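Sensor protein qseC (Escherichia coli, PDB 3JZ3) is a membrane sensor histidine kinase that autophosphorylates from ATP and, with its partner QseB, activates the flagella regulon through transcription of FlhDC. Local coordinates at the interface of chains A and B. Numbering follows the deposited sequence. Chains: chain A/B, Sensor protein qseC.

Contacts 1 and 2 are roughly equivalent patches with the chains exchanged, related by an inexact two-fold. Their C-alpha centres lie about 13 Å apart. In both, residues 54, 57 and 58 of one chain meet residues 59, 64, 70 and 71 of the other. The C-alpha centre of contact 3 lies about 18 Å from that of contact 1 and 20 Å from that of contact 2. Helix B:42-61 contributes to all three. Contact 3 mainly joins extended backbone; residue 42 is strand in chain A but helix in chain B. The family usually dimerises through a four-helix bundle. Here the first helix is unmodelled, and the structure alone does not show the cellular pairing.

Contact 1: the interface of chains A and B. Residues chain A 59, 64, 69-71; chain B 53-54, 57-58, 61.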
loop_
_atom_site.group_PDB
_atom_site.type_symbol
_atom_site.label_atom_id
_atom_site.label_comp_id
_atom_site.label_asym_id
_atom_site.label_seq_id
_atom_site.Cartn_x
_atom_site.Cartn_y
_atom_site.Cartn_z
ATOM N N LEU A 59 -8.158 -10.864 -0.908
ATOM C CA LEU A 59 -7.607 -12.185 -0.605
ATOM C C LEU A 59 -8.698 -13.238 -0.458
ATOM O O LEU A 59 -8.552 -14.362 -0.935
ATOM C CB LEU A 59 -6.759 -12.149 0.671
ATOM C CG LEU A 59 -5.274 -11.798 0.553
ATOM C CD1 LEU A 59 -4.676 -11.630 1.935
ATOM C CD2 LEU A 59 -4.520 -12.865 -0.225
ATOM N N LEU A 64 -7.491 -17.770 -2.380
ATOM C CA LEU A 64 -6.114 -18.179 -2.622
ATOM C C LEU A 64 -5.611 -19.123 -1.533
ATOM O O LEU A 64 -5.850 -18.895 -0.347
ATOM C CB LEU A 64 -5.225 -16.940 -2.712
ATOM C CG LEU A 64 -3.849 -17.037 -3.369
ATOM C CD1 LEU A 64 -3.950 -17.281 -4.871
ATOM C CD2 LEU A 64 -3.098 -15.760 -3.089
ATOM N N ASN A 69 2.480 -18.879 -6.553
ATOM C CA ASN A 69 2.346 -18.097 -7.785
ATOM C C ASN A 69 1.966 -16.619 -7.599
ATOM O O ASN A 69 1.687 -15.921 -8.577
ATOM C CB ASN A 69 1.370 -18.791 -8.745
ATOM C CG ASN A 69 1.799 -20.205 -9.102
ATOM O OD1 ASN A 69 1.013 -21.146 -8.993
ATOM N ND2 ASN A 69 3.050 -20.361 -9.525
ATOM N N LEU A 70 1.960 -16.151 -6.350
ATOM C CA LEU A 70 1.741 -14.738 -6.054
ATOM C C LEU A 70 2.908 -13.878 -6.522
ATOM O O LEU A 70 4.069 -14.277 -6.411
ATOM C CB LEU A 70 1.548 -14.518 -4.557
ATOM C CG LEU A 70 0.157 -14.408 -3.937
ATOM C CD1 LEU A 70 0.312 -14.193 -2.441
ATOM C CD2 LEU A 70 -0.660 -13.275 -4.552
ATOM N N GLN A 71 2.590 -12.695 -7.039
ATOM C CA GLN A 71 3.601 -11.712 -7.419
ATOM C C GLN A 71 4.508 -11.382 -6.240
ATOM O O GLN A 71 4.031 -11.228 -5.115
ATOM C CB GLN A 71 2.930 -10.427 -7.917
ATOM C CG GLN A 71 2.312 -10.527 -9.304
ATOM C CD GLN A 71 3.343 -10.703 -10.406
ATOM O OE1 GLN A 71 4.524 -10.408 -10.225
ATOM N NE2 GLN A 71 2.896 -11.185 -11.561
ATOM N N ARG B 53 1.321 -4.516 -8.624
ATOM C CA ARG B 53 1.466 -5.935 -8.966
ATOM C C ARG B 53 0.595 -6.862 -8.115
ATOM O O ARG B 53 -0.108 -7.724 -8.652
ATOM C CB ARG B 53 2.936 -6.350 -8.890
ATOM C CG ARG B 53 3.575 -6.556 -10.250
ATOM C CD ARG B 53 4.929 -5.874 -10.374
ATOM N NE ARG B 53 5.883 -6.230 -9.323
ATOM C CZ ARG B 53 7.000 -5.547 -9.071
ATOM N NH1 ARG B 53 7.307 -4.469 -9.790
ATOM N NH2 ARG B 53 7.810 -5.932 -8.097
ATOM N N LEU B 54 0.630 -6.670 -6.798
ATOM C CA LEU B 54 -0.152 -7.490 -5.876
ATOM C C LEU B 54 -1.660 -7.289 -6.047
ATOM O O LEU B 54 -2.402 -8.263 -6.215
ATOM C CB LEU B 54 0.261 -7.218 -4.423
ATOM C CG LEU B 54 -0.422 -8.021 -3.307
ATOM C CD1 LEU B 54 -0.282 -9.531 -3.517
ATOM C CD2 LEU B 54 0.135 -7.617 -1.951
ATOM N N GLN B 57 -3.074 -8.494 -9.402
ATOM C CA GLN B 57 -3.245 -9.945 -9.383
ATOM C C GLN B 57 -4.491 -10.333 -8.594
ATOM O O GLN B 57 -5.304 -11.125 -9.066
ATOM C CB GLN B 57 -2.004 -10.632 -8.812
ATOM C CG GLN B 57 -2.086 -12.156 -8.817
ATOM C CD GLN B 57 -0.772 -12.830 -8.466
ATOM O OE1 GLN B 57 0.015 -12.323 -7.662
ATOM N NE2 GLN B 57 -0.531 -13.985 -9.069
ATOM N N LEU B 58 -4.651 -9.748 -7.408
ATOM C CA LEU B 58 -5.798 -10.055 -6.553
ATOM C C LEU B 58 -7.136 -9.634 -7.167
ATOM O O LEU B 58 -8.146 -10.313 -6.973
ATOM C CB LEU B 58 -5.624 -9.448 -5.157
ATOM C CG LEU B 58 -4.496 -10.003 -4.280
ATOM C CD1 LEU B 58 -4.450 -9.275 -2.945
ATOM C CD2 LEU B 58 -4.634 -11.502 -4.062
ATOM N N LEU B 61 -7.842 -12.375 -9.977
ATOM C CA LEU B 61 -8.210 -13.670 -9.393
ATOM C C LEU B 61 -9.593 -13.649 -8.757
ATOM O O LEU B 61 -10.327 -14.636 -8.832
ATOM C CB LEU B 61 -7.169 -14.135 -8.370
ATOM C CG LEU B 61 -5.731 -14.360 -8.844
ATOM C CD1 LEU B 61 -4.854 -14.773 -7.678
ATOM C CD2 LEU B 61 -5.667 -15.392 -9.958
#
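B:Gln57 reaches from its helix to the backbone of A:Asn69, A:Leu70 and A:Gln71. Its CG is anti to the backbone N (chi1 -177°), and the chain stays extended, which carries the amide across to the loop. Both ends of that amide are used. The carbonyl OE1 accepts from the backbone N of A:Gln71 at 2.7 Å, in the carbonyl plane and on a lone pair. The amide NE2 donates to the backbone O of A:Asn69 at 3.0 Å. That O lies close to the amide plane of B:Gln57, but NE2 comes in tilted 32° from the carbonyl plane of A:Asn69. Two bonds on opposite ends of one group fix its rotation.

This is the tight part of the contact, with B:Gln57 and A:Gln71 well buried. A:Leu70 lies against the amide, its CD2 3.3 Å from OE1 of B:Gln57. The same CD2 also meets CD1 of B:Leu54 at 3.9 Å. The side-chain amide of A:Gln71 is turned 53° from that of B:Gln57. B:Arg53 meets A:Gln71 through its backbone O, 3.8 Å from CG of A:Gln71, and through CB and CG of its stem.

A:Leu59, A:Leu64, B:Leu58 and B:Leu61 are hidden much less and touch through one methyl each. A:Leu64 and B:Leu61 meet through CD1, A:Leu59 and B:Leu58 through CD2.

The site joins helix B:42-61, the second helix of the phospho-acceptor domain, to the end of helix A:48-62 and the loop leading to strand A:74-77.

Contact 2: the interface of chains A and B. Residues chain A 54, 57-58; chain B 59, 64, 70-71, 114, 117.
A:Gln57 projects towards B:Gln71 as a straight chain, with CG anti to the backbone N (chi1 -172°). A:Leu54 has its CG placed likewise (chi1 174°), which turns its two methyls into chain B.

The carbonyl OE1 of A:Gln57 accepts from the backbone N of B:Gln71 at 2.8 Å. The N-H arrives in the carbonyl plane, on a lone pair. The NE2 of the same amide sits 3.8 Å from CA of B:Leu70, so the amide rests along the loop backbone. The two glutamine amides are nearly perpendicular, 80° apart.

A:Leu54 uses both branches. CD1 meets CD2 of B:Leu70 at 3.8 Å. CD2 meets CD2 of B:Leu117 at 4.1 Å. Both methyls also lie against the amide of B:Gln114, with CD1 3.8 Å from its NE2. A:Leu58 is more lightly packed. Its CD2 lies 4.2 Å from CD2 of B:Leu59 and equally far from CD2 of B:Leu64, whose side chain it crosses at about a right angle.

Helix A:48-62 thus lies on the loop that follows helix B:42-61 and on the start of helix B:115-131, which belongs to the ATP-binding domain.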
loop_
_atom_site.group_PDB
_atom_site.type_symbol
_atom_site.label_atom_id
_atom_site.label_comp_id
_atom_site.label_asym_id
_atom_site.label_seq_id
_atom_site.Cartn_x
_atom_site.Cartn_y
_atom_site.Cartn_z
ATOM N N LEU A 54 -9.490 -3.623 2.437
ATOM C CA LEU A 54 -9.500 -3.879 1.003
ATOM C C LEU A 54 -8.725 -5.141 0.638
ATOM O O LEU A 54 -9.225 -5.987 -0.105
ATOM C CB LEU A 54 -8.946 -2.676 0.233
ATOM C CG LEU A 54 -8.764 -2.855 -1.277
ATOM C CD1 LEU A 54 -10.106 -3.027 -1.987
ATOM C CD2 LEU A 54 -7.988 -1.685 -1.854
ATOM N N GLN A 57 -10.439 -8.418 1.820
ATOM C CA GLN A 57 -11.533 -8.776 0.924
ATOM C C GLN A 57 -11.028 -9.326 -0.411
ATOM O O GLN A 57 -11.584 -10.292 -0.936
ATOM C CB GLN A 57 -12.461 -7.584 0.692
ATOM C CG GLN A 57 -13.732 -7.942 -0.067
ATOM C CD GLN A 57 -14.642 -6.754 -0.315
ATOM O OE1 GLN A 57 -14.206 -5.600 -0.308
ATOM N NE2 GLN A 57 -15.921 -7.035 -0.544
ATOM N N LEU A 58 -9.977 -8.721 -0.957
ATOM C CA LEU A 58 -9.402 -9.208 -2.206
ATOM C C LEU A 58 -8.774 -10.600 -2.061
ATOM O O LEU A 58 -8.863 -11.418 -2.978
ATOM C CB LEU A 58 -8.398 -8.209 -2.785
ATOM C CG LEU A 58 -8.931 -6.869 -3.320
ATOM C CD1 LEU A 58 -7.818 -6.098 -4.008
ATOM C CD2 LEU A 58 -10.114 -7.045 -4.268
ATOM N N LEU B 59 -7.136 -8.524 -7.908
ATOM C CA LEU B 59 -8.329 -8.071 -8.629
ATOM C C LEU B 59 -8.751 -9.077 -9.693
ATOM O O LEU B 59 -9.931 -9.427 -9.792
ATOM C CB LEU B 59 -8.100 -6.702 -9.281
ATOM C CG LEU B 59 -8.316 -5.420 -8.470
ATOM C CD1 LEU B 59 -7.886 -4.230 -9.303
ATOM C CD2 LEU B 59 -9.765 -5.260 -8.027
ATOM N N LEU B 64 -13.517 -9.428 -10.044
ATOM C CA LEU B 64 -14.412 -8.427 -9.488
ATOM C C LEU B 64 -15.159 -7.681 -10.585
ATOM O O LEU B 64 -14.548 -7.045 -11.445
ATOM C CB LEU B 64 -13.614 -7.454 -8.624
ATOM C CG LEU B 64 -14.325 -6.755 -7.467
ATOM C CD1 LEU B 64 -14.997 -7.754 -6.528
ATOM C CD2 LEU B 64 -13.317 -5.910 -6.718
ATOM N N LEU B 70 -17.631 -4.034 -2.628
ATOM C CA LEU B 70 -16.301 -3.622 -2.181
ATOM C C LEU B 70 -16.348 -2.790 -0.914
ATOM O O LEU B 70 -17.225 -1.940 -0.755
ATOM C CB LEU B 70 -15.576 -2.825 -3.265
ATOM C CG LEU B 70 -14.559 -3.520 -4.164
ATOM C CD1 LEU B 70 -14.000 -2.512 -5.146
ATOM C CD2 LEU B 70 -13.441 -4.160 -3.353
ATOM N N GLN B 71 -15.387 -3.039 -0.026
ATOM C CA GLN B 71 -15.226 -2.264 1.200
ATOM C C GLN B 71 -14.923 -0.809 0.875
ATOM O O GLN B 71 -14.187 -0.518 -0.070
ATOM C CB GLN B 71 -14.084 -2.826 2.058
ATOM C CG GLN B 71 -14.290 -4.241 2.593
ATOM C CD GLN B 71 -15.239 -4.302 3.776
ATOM O OE1 GLN B 71 -16.455 -4.187 3.619
ATOM N NE2 GLN B 71 -14.687 -4.503 4.968
ATOM N N GLN B 114 -13.770 3.109 -5.110
ATOM C CA GLN B 114 -12.928 2.681 -4.011
ATOM C C GLN B 114 -11.663 3.562 -4.028
ATOM O O GLN B 114 -10.913 3.561 -5.008
ATOM C CB GLN B 114 -12.660 1.164 -4.134
ATOM C CG GLN B 114 -11.356 0.613 -3.546
ATOM C CD GLN B 114 -11.131 0.945 -2.092
ATOM O OE1 GLN B 114 -10.292 1.771 -1.775
ATOM N NE2 GLN B 114 -11.871 0.301 -1.203
ATOM N N LEU B 117 -7.987 2.131 -4.705
ATOM C CA LEU B 117 -7.874 1.720 -6.096
ATOM C C LEU B 117 -7.744 2.917 -7.031
ATOM O O LEU B 117 -6.922 2.898 -7.949
ATOM C CB LEU B 117 -9.047 0.825 -6.505
ATOM C CG LEU B 117 -9.149 -0.560 -5.843
ATOM C CD1 LEU B 117 -10.261 -1.370 -6.481
ATOM C CD2 LEU B 117 -7.833 -1.340 -5.887
#

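Contact 3: the interface of chains A and B. Residues chain A 41-43; chain B 31-33, 47.
A short parallel beta bridge joins the chains within the phospho-acceptor domain of this histidine kinase. Strand A:41-42 pairs with strand B:31-32, which precedes helix B:42-61 in its own chain. Residue 42 is thus extended in chain A but starts the helix in chain B. A:Leu41 is bridged to B:Asp31 and A:Leu42 to B:Asp32.

Both backbone polar groups of B:Asp32 bond to chain A. Its N donates to the O of A:Leu41 at 2.7 Å. Its O accepts from the N of A:Gln43 at 3.0 Å. On the helix side, the O of A:Leu42 lies 3.4 Å from CA of B:Gly47. The lack of a side chain there probably allows this close approach.

The side chain of B:Asp31, with CG anti to its backbone N (chi1 -177°), places its carboxylate beside A:Leu41 CB and the backbone of A:Gln43. The modelled side chain of A:Leu41 ends at CB, which lies 3.9 Å from CG of B:Asp31. The carboxylate OD1 of B:Asp31 also comes near the O of A:Leu41, but two acceptors meet there and the approach is doubtful.

A:Gln43 runs alongside B:Asp33, both side chains pointing the same way, with amide and carboxylate planes 85° apart. A:Gln43 crosses B:Asp31 at about a right angle, its CB 3.6 Å from OD1.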
loop_
_atom_site.group_PDB
_atom_site.type_symbol
_atom_site.label_atom_id
_atom_site.label_comp_id
_atom_site.label_asym_id
_atom_site.label_seq_id
_atom_site.Cartn_x
_atom_site.Cartn_y
_atom_site.Cartn_z
ATOM N N LEU A 41 11.789 0.503 -0.299
ATOM C CA LEU A 41 10.761 1.171 -1.098
ATOM C C LEU A 41 9.807 1.963 -0.205
ATOM O O LEU A 41 9.610 1.618 0.963
ATOM C CB LEU A 41 9.979 0.155 -1.934
ATOM N N LEU A 42 9.223 3.024 -0.756
ATOM C CA LEU A 42 8.294 3.867 -0.007
ATOM C C LEU A 42 6.884 3.840 -0.598
ATOM O O LEU A 42 6.705 3.958 -1.814
ATOM C CB LEU A 42 8.810 5.307 0.071
ATOM N N GLN A 43 5.892 3.678 0.275
ATOM C CA GLN A 43 4.489 3.715 -0.123
ATOM C C GLN A 43 3.695 4.631 0.809
ATOM O O GLN A 43 3.659 4.419 2.021
ATOM C CB GLN A 43 3.893 2.310 -0.132
ATOM C CG GLN A 43 2.582 2.210 -0.885
ATOM C CD GLN A 43 1.776 0.994 -0.485
ATOM O OE1 GLN A 43 2.332 -0.052 -0.146
ATOM N NE2 GLN A 43 0.455 1.123 -0.524
ATOM N N ASP B 31 9.184 -2.931 2.031
ATOM C CA ASP B 31 8.544 -1.686 1.625
ATOM C C ASP B 31 8.003 -0.953 2.855
ATOM O O ASP B 31 7.210 -1.506 3.621
ATOM C CB ASP B 31 7.418 -1.998 0.629
ATOM C CG ASP B 31 6.733 -0.754 0.083
ATOM O OD1 ASP B 31 6.729 0.301 0.750
ATOM O OD2 ASP B 31 6.174 -0.842 -1.029
ATOM N N ASP B 32 8.435 0.294 3.031
ATOM C CA ASP B 32 7.973 1.136 4.129
ATOM C C ASP B 32 6.555 1.665 3.889
ATOM O O ASP B 32 6.265 2.214 2.827
ATOM C CB ASP B 32 8.942 2.300 4.351
ATOM N N ASP B 33 5.681 1.482 4.881
ATOM C CA ASP B 33 4.311 2.008 4.849
ATOM C C ASP B 33 4.173 3.249 5.737
ATOM O O ASP B 33 4.170 3.143 6.969
ATOM C CB ASP B 33 3.302 0.938 5.292
ATOM C CG ASP B 33 3.214 -0.232 4.325
ATOM O OD1 ASP B 33 3.462 -0.047 3.110
ATOM O OD2 ASP B 33 2.881 -1.346 4.787
ATOM N N GLY B 47 7.550 1.407 -4.670
ATOM C CA GLY B 47 6.462 1.183 -3.718
ATOM C C GLY B 47 5.124 1.001 -4.409
ATOM O O GLY B 47 4.391 0.048 -4.128
#